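Local coordinates for protein type-2 restriction enzyme AgeI (Thalassobius gelatinovorus, PDB 5DWA) that recognises the double-stranded DNA sequence 5'-ACCGGT-3' and cleaves it after the first A, as a type II restriction endonuclease of the PD-(D/E)XK class, at residues A[19-22]-A[23-26]; A[239-242]-A[243-246]. All blocks are in the same frame, centred on the assembly; numbering follows the deposited sequence. Where two conformers were deposited one is given.

Contact 1: A[19-22]-A[23-26]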
ATOM      1  N   ASN A  19     -28.798   4.082  13.944  1.00 22.88           N
ATOM      2  CA  ASN A  19     -29.446   2.775  14.068  1.00 21.72           C
ATOM      3  C   ASN A  19     -28.636   1.755  14.860  1.00 21.06           C
ATOM      4  O   ASN A  19     -28.663   0.556  14.575  1.00 23.01           O
ATOM      5  CB  ASN A  19     -29.787   2.229  12.682  1.00 23.33           C
ATOM      6  CG  ASN A  19     -30.875   3.037  12.005  1.00 25.96           C
ATOM      7  OD1 ASN A  19     -32.023   3.047  12.456  1.00 27.67           O
ATOM      8  ND2 ASN A  19     -30.517   3.743  10.943  1.00 26.13           N
ATOM      9  N   VAL A  20     -27.914   2.252  15.858  1.00 20.37           N
ATOM     10  CA  VAL A  20     -27.282   1.411  16.861  1.00 20.13           C
ATOM     11  C   VAL A  20     -27.613   1.997  18.220  1.00 22.08           C
ATOM     12  O   VAL A  20     -27.316   3.159  18.480  1.00 23.29           O
ATOM     13  CB  VAL A  20     -25.752   1.338  16.695  1.00 19.43           C
ATOM     14  CG1 VAL A  20     -25.138   0.464  17.785  1.00 19.47           C
ATOM     15  CG2 VAL A  20     -25.389   0.813  15.315  1.00 19.07           C
ATOM     16  N   SER A  21     -28.242   1.204  19.074  1.00 23.34           N
ATOM     17  CA  SER A  21     -28.551   1.660  20.421  1.00 24.54           C
ATOM     18  C   SER A  21     -27.388   1.344  21.349  1.00 24.28           C
ATOM     19  O   SER A  21     -26.532   0.513  21.027  1.00 23.65           O
ATOM     20  CB  SER A  21     -29.833   1.004  20.934  1.00 26.09           C
ATOM     21  OG  SER A  21     -29.646  -0.381  21.148  1.00 27.59           O
ATOM     22  N   GLU A  22     -27.360   1.996  22.507  1.00 26.23           N
ATOM     23  CA  GLU A  22     -26.376   1.671  23.531  1.00 28.50           C
ATOM     24  C   GLU A  22     -26.407   0.181  23.856  1.00 26.93           C
ATOM     25  O   GLU A  22     -25.367  -0.444  24.048  1.00 26.45           O
ATOM     26  CB  GLU A  22     -26.622   2.491  24.803  1.00 31.52           C
ATOM     27  CG  GLU A  22     -26.215   3.952  24.704  1.00 36.28           C
ATOM     28  CD  GLU A  22     -24.732   4.168  24.958  1.00 39.66           C
ATOM     29  OE1 GLU A  22     -24.008   3.172  25.172  1.00 41.15           O
ATOM     30  OE2 GLU A  22     -24.288   5.336  24.953  1.00 40.94           O
ATOM     31  N   GLU A  23     -27.605  -0.393  23.897  0.55 27.17           N
ATOM     32  CA  GLU A  23     -27.760  -1.797  24.262  0.55 27.56           C
ATOM     33  C   GLU A  23     -27.253  -2.730  23.164  0.55 25.49           C
ATOM     34  O   GLU A  23     -26.645  -3.759  23.455  0.55 24.02           O
ATOM     35  CB  GLU A  23     -29.224  -2.108  24.583  0.55 29.69           C
ATOM     36  CG  GLU A  23     -29.892  -1.096  25.506  0.55 31.93           C
ATOM     37  CD  GLU A  23     -30.731  -0.084  24.752  0.55 34.12           C
ATOM     38  OE1 GLU A  23     -31.859  -0.433  24.349  0.55 36.14           O
ATOM     39  OE2 GLU A  23     -30.259   1.057  24.559  0.55 33.64           O
ATOM     40  N   GLN A  24     -27.510  -2.370  21.910  1.00 24.44           N
ATOM     41  CA  GLN A  24     -27.007  -3.152  20.783  1.00 23.62           C
ATOM     42  C   GLN A  24     -25.487  -3.088  20.729  1.00 22.39           C
ATOM     43  O   GLN A  24     -24.823  -4.093  20.476  1.00 21.54           O
ATOM     44  CB  GLN A  24     -27.604  -2.649  19.472  1.00 24.53           C
ATOM     45  CG  GLN A  24     -29.056  -3.049  19.264  1.00 25.51           C
ATOM     46  CD  GLN A  24     -29.712  -2.288  18.127  1.00 26.35           C
ATOM     47  OE1 GLN A  24     -29.331  -1.160  17.813  1.00 25.42           O
ATOM     48  NE2 GLN A  24     -30.709  -2.905  17.504  1.00 27.09           N
ATOM     49  N   TYR A  25     -24.946  -1.898  20.974  1.00 20.73           N
ATOM     50  CA  TYR A  25     -23.500  -1.706  21.028  1.00 18.86           C
ATOM     51  C   TYR A  25     -22.880  -2.615  22.090  1.00 18.66           C
ATOM     52  O   TYR A  25     -21.886  -3.296  21.835  1.00 17.97           O
ATOM     53  CB  TYR A  25     -23.155  -0.232  21.302  1.00 18.54           C
ATOM     54  CG  TYR A  25     -21.667   0.055  21.282  1.00 18.10           C
ATOM     55  CD1 TYR A  25     -21.048   0.559  20.148  1.00 17.38           C
ATOM     56  CD2 TYR A  25     -20.877  -0.201  22.396  1.00 19.11           C
ATOM     57  CE1 TYR A  25     -19.689   0.814  20.133  1.00 18.30           C
ATOM     58  CE2 TYR A  25     -19.518   0.044  22.385  1.00 19.43           C
ATOM     59  CZ  TYR A  25     -18.928   0.548  21.251  1.00 19.33           C
ATOM     60  OH  TYR A  25     -17.571   0.799  21.248  1.00 21.54           O
ATOM     61  N   GLN A  26     -23.468  -2.638  23.282  1.00 18.73           N
ATOM     62  CA  GLN A  26     -22.943  -3.499  24.342  1.00 19.91           C
ATOM     63  C   GLN A  26     -23.011  -4.976  23.967  1.00 19.93           C
ATOM     64  O   GLN A  26     -22.118  -5.743  24.305  1.00 19.72           O
ATOM     65  CB  GLN A  26     -23.694  -3.256  25.659  1.00 21.44           C
ATOM     66  CG  GLN A  26     -23.004  -3.865  26.874  1.00 23.02           C
ATOM     67  CD  GLN A  26     -21.654  -3.224  27.154  1.00 25.39           C
ATOM     68  OE1 GLN A  26     -21.559  -2.013  27.334  1.00 28.24           O
ATOM     69  NE2 GLN A  26     -20.604  -4.035  27.185  1.00 24.84           N
TER

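Contact 2: A[239-242]-A[243-246]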
ATOM      1  N   SER A 239     -20.464  -1.909  -2.735  1.00 14.98           N
ATOM      2  CA  SER A 239     -20.038  -1.229  -1.527  1.00 14.40           C
ATOM      3  C   SER A 239     -21.041  -1.460  -0.419  1.00 14.50           C
ATOM      4  O   SER A 239     -22.251  -1.488  -0.658  1.00 15.12           O
ATOM      5  CB  SER A 239     -19.871   0.269  -1.774  1.00 14.68           C
ATOM      6  OG  SER A 239     -19.628   0.934  -0.540  1.00 15.18           O
ATOM      7  N   TYR A 240     -20.532  -1.614   0.796  1.00 14.88           N
ATOM      8  CA  TYR A 240     -21.393  -1.802   1.955  1.00 15.31           C
ATOM      9  C   TYR A 240     -21.296  -0.604   2.882  1.00 14.88           C
ATOM     10  O   TYR A 240     -21.601  -0.686   4.070  1.00 15.11           O
ATOM     11  CB  TYR A 240     -21.039  -3.106   2.671  1.00 15.26           C
ATOM     12  CG  TYR A 240     -21.180  -4.280   1.735  1.00 15.43           C
ATOM     13  CD1 TYR A 240     -20.072  -4.810   1.077  1.00 15.48           C
ATOM     14  CD2 TYR A 240     -22.431  -4.815   1.454  1.00 15.91           C
ATOM     15  CE1 TYR A 240     -20.208  -5.875   0.188  1.00 16.28           C
ATOM     16  CE2 TYR A 240     -22.574  -5.873   0.567  1.00 16.92           C
ATOM     17  CZ  TYR A 240     -21.456  -6.396  -0.058  1.00 17.47           C
ATOM     18  OH  TYR A 240     -21.592  -7.440  -0.950  1.00 18.18           O
ATOM     19  N   ASN A 241     -20.861   0.514   2.314  1.00 13.86           N
ATOM     20  CA  ASN A 241     -21.008   1.796   2.982  1.00 13.92           C
ATOM     21  C   ASN A 241     -22.284   2.429   2.466  1.00 14.30           C
ATOM     22  O   ASN A 241     -22.353   2.792   1.296  1.00 15.23           O
ATOM     23  CB  ASN A 241     -19.803   2.698   2.705  1.00 13.75           C
ATOM     24  CG  ASN A 241     -19.808   3.962   3.544  1.00 14.57           C
ATOM     25  OD1 ASN A 241     -20.862   4.441   3.959  1.00 14.43           O
ATOM     26  ND2 ASN A 241     -18.622   4.508   3.803  1.00 15.76           N
ATOM     27  N   LEU A 242     -23.294   2.564   3.327  1.00 15.57           N
ATOM     28  CA  LEU A 242     -24.566   3.139   2.889  1.00 17.61           C
ATOM     29  C   LEU A 242     -24.429   4.574   2.354  1.00 17.85           C
ATOM     30  O   LEU A 242     -25.330   5.064   1.677  1.00 19.85           O
ATOM     31  CB  LEU A 242     -25.584   3.108   4.029  1.00 18.92           C
ATOM     32  CG  LEU A 242     -25.894   1.718   4.587  1.00 19.99           C
ATOM     33  CD1 LEU A 242     -26.988   1.791   5.659  1.00 20.67           C
ATOM     34  CD2 LEU A 242     -26.281   0.764   3.461  1.00 21.29           C
ATOM     35  N   ARG A 243     -23.308   5.240   2.647  1.00 17.19           N
ATOM     36  CA  ARG A 243     -23.052   6.589   2.125  1.00 16.89           C
ATOM     37  C   ARG A 243     -22.436   6.625   0.730  1.00 16.49           C
ATOM     38  O   ARG A 243     -22.383   7.684   0.104  1.00 18.16           O
ATOM     39  CB  ARG A 243     -22.142   7.365   3.077  1.00 16.10           C
ATOM     40  CG  ARG A 243     -22.787   7.641   4.412  1.00 16.47           C
ATOM     41  CD  ARG A 243     -21.984   8.644   5.218  1.00 17.70           C
ATOM     42  NE  ARG A 243     -22.420   8.597   6.604  1.00 18.51           N
ATOM     43  CZ  ARG A 243     -22.043   7.652   7.462  1.00 18.62           C
ATOM     44  NH1 ARG A 243     -21.203   6.692   7.075  1.00 17.21           N
ATOM     45  NH2 ARG A 243     -22.500   7.656   8.703  1.00 20.79           N
ATOM     46  N   THR A 244     -21.969   5.477   0.240  1.00 15.62           N
ATOM     47  CA  THR A 244     -21.444   5.405  -1.111  1.00 16.51           C
ATOM     48  C   THR A 244     -22.550   5.767  -2.092  1.00 18.61           C
ATOM     49  O   THR A 244     -23.671   5.275  -1.969  1.00 19.50           O
ATOM     50  CB  THR A 244     -20.909   3.993  -1.450  1.00 15.09           C
ATOM     51  OG1 THR A 244     -19.899   3.613  -0.504  1.00 15.65           O
ATOM     52  CG2 THR A 244     -20.336   3.960  -2.861  1.00 16.16           C
ATOM     53  N   SER A 245     -22.242   6.640  -3.046  1.00 18.60           N
ATOM     54  CA  SER A 245     -23.209   6.969  -4.082  1.00 21.29           C
ATOM     55  C   SER A 245     -23.191   5.894  -5.155  1.00 21.31           C
ATOM     56  O   SER A 245     -22.140   5.598  -5.715  1.00 20.26           O
ATOM     57  CB  SER A 245     -22.915   8.334  -4.699  1.00 24.08           C
ATOM     58  OG  SER A 245     -23.057   9.359  -3.732  1.00 27.50           O
ATOM     59  N   PRO A 246     -24.356   5.302  -5.437  1.00 21.85           N
ATOM     60  CA  PRO A 246     -24.412   4.313  -6.513  1.00 23.01           C
ATOM     61  C   PRO A 246     -24.220   4.959  -7.874  1.00 22.86           C
ATOM     62  O   PRO A 246     -24.377   6.170  -8.031  1.00 22.80           O
ATOM     63  CB  PRO A 246     -25.817   3.721  -6.379  1.00 23.58           C
ATOM     64  CG  PRO A 246     -26.604   4.764  -5.661  1.00 24.51           C
ATOM     65  CD  PRO A 246     -25.640   5.421  -4.726  1.00 23.33           C
TER
HETATM   66  O   HOH W   1     -26.036   5.652  -1.056  1.00 42.59           O

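Contact 1: A[19-22]-A[23-26]
A capping box between S21 and Q24 starts helix 22-36, with S21 as the N-cap residue. Its first half is the bond from Q24 N to S21 OG, 3.0 Å long and nearly straight. The chi1 of 68° sets OG between the serine's own N and its carbonyl carbon, the rotation that brings the hydroxyl round to the first turn. The second half returns in the other direction: S21 N donates to Q24 OE1 at 2.9 Å. That donor lies 21° off the plane of the amide. Q24 reaches back because CG stands anti to its carbonyl carbon, chi1 -75°, and the chain runs extended beyond it, so that CG passes 3.3 Å from S21 OG before OE1 arrives beside S21 N. A weak bond from S21 OG to Q24 OE1 supplements these two.

Regular helical bonding begins at the same residue. Y25 N donates to S21 O at 2.9 Å, and Q26 N to E22 O in the next step. On the inner flank V20 CG1 lies 4.1 Å from Y25 CB, an oblique apolar touch. Both side chains also rest on helix 63-78, V20 against L66 and Y25 against V70 and I74, so the helix start packs against helix 63-78.

The chemistry implies reciprocal satisfaction: S21 OG accepts from one N-H of the opening turn, while the amide oxygen of Q24 takes up the N-H of S21 just before it. A negative charge on E22, in the first turn, would probably be stabilised by the helix dipole.

Contact 2: A[239-242]-A[243-246]
With chi1 at 172°, S239 OG stands anti to its backbone N, while T244 OG1 lies anti to its carbonyl carbon at chi1 -57°; these two rotations aim the hydroxyls at each other. They meet at 2.7 Å, S239 OG donating to T244 OG1, although the residues are five positions apart. S239 OG is also an acceptor, taking N241 N at 3.1 Å in a nearly straight bond, and one hydroxyl thus joins both ends of the bend. T244 OG1 in turn bonds to D198, which anchors the pair to a neighbouring loop.

The bend itself is closed by T244 N, which donates to N241 O at 2.9 Å. The side chain of N241 reinforces it: OD1 accepts from R243 N, also at 2.9 Å, and the donor approaches from above the amide plane. Alongside, R243 CB packs 3.3 Å from N241 OD1. The guanidinium group and the N241 amide are turned nearly perpendicular, 89° apart, and R243 carries its charge onward to a salt bridge with D65. N241 OD1 has a second donor in N62, while N241 ND2 is held by the carbonyl oxygens of D198 and N211, which fixes the rotation of this buried amide. On the other flank water 1 donates to L242 O and, at 2.6 Å, to T244 O, bridging the two carbonyl oxygens.

Taken together, S239 to N241 form an ST turn and N241 to T244 a type I beta turn. The two turns share N241 and carry the chain away from strand 236-239, an inner strand of the mixed sheet of this PD-(D/E)XK nuclease, into the loop leading to strand 257-259.

Contact 1 lies at the surface, its centre about 23 Å from the centre of the chain, whereas contact 2 is largely buried, its centre about 12 Å from that point. Their centres are 22 Å apart, and nearest atoms about 7 Å apart do not touch. Both involve helix 63-78: residues of 19-26 pack on it through apolar side chains, and 239-246 meets its start through N241 and L242. Their chemistry follows their place. The helix start of contact 1 is capped by side chains of its own residues, S21 and Q24, with solvent-facing glutamates around it; the turn of contact 2 relies on several outside polar partners and a bridging water where the central sheet gives way to loop.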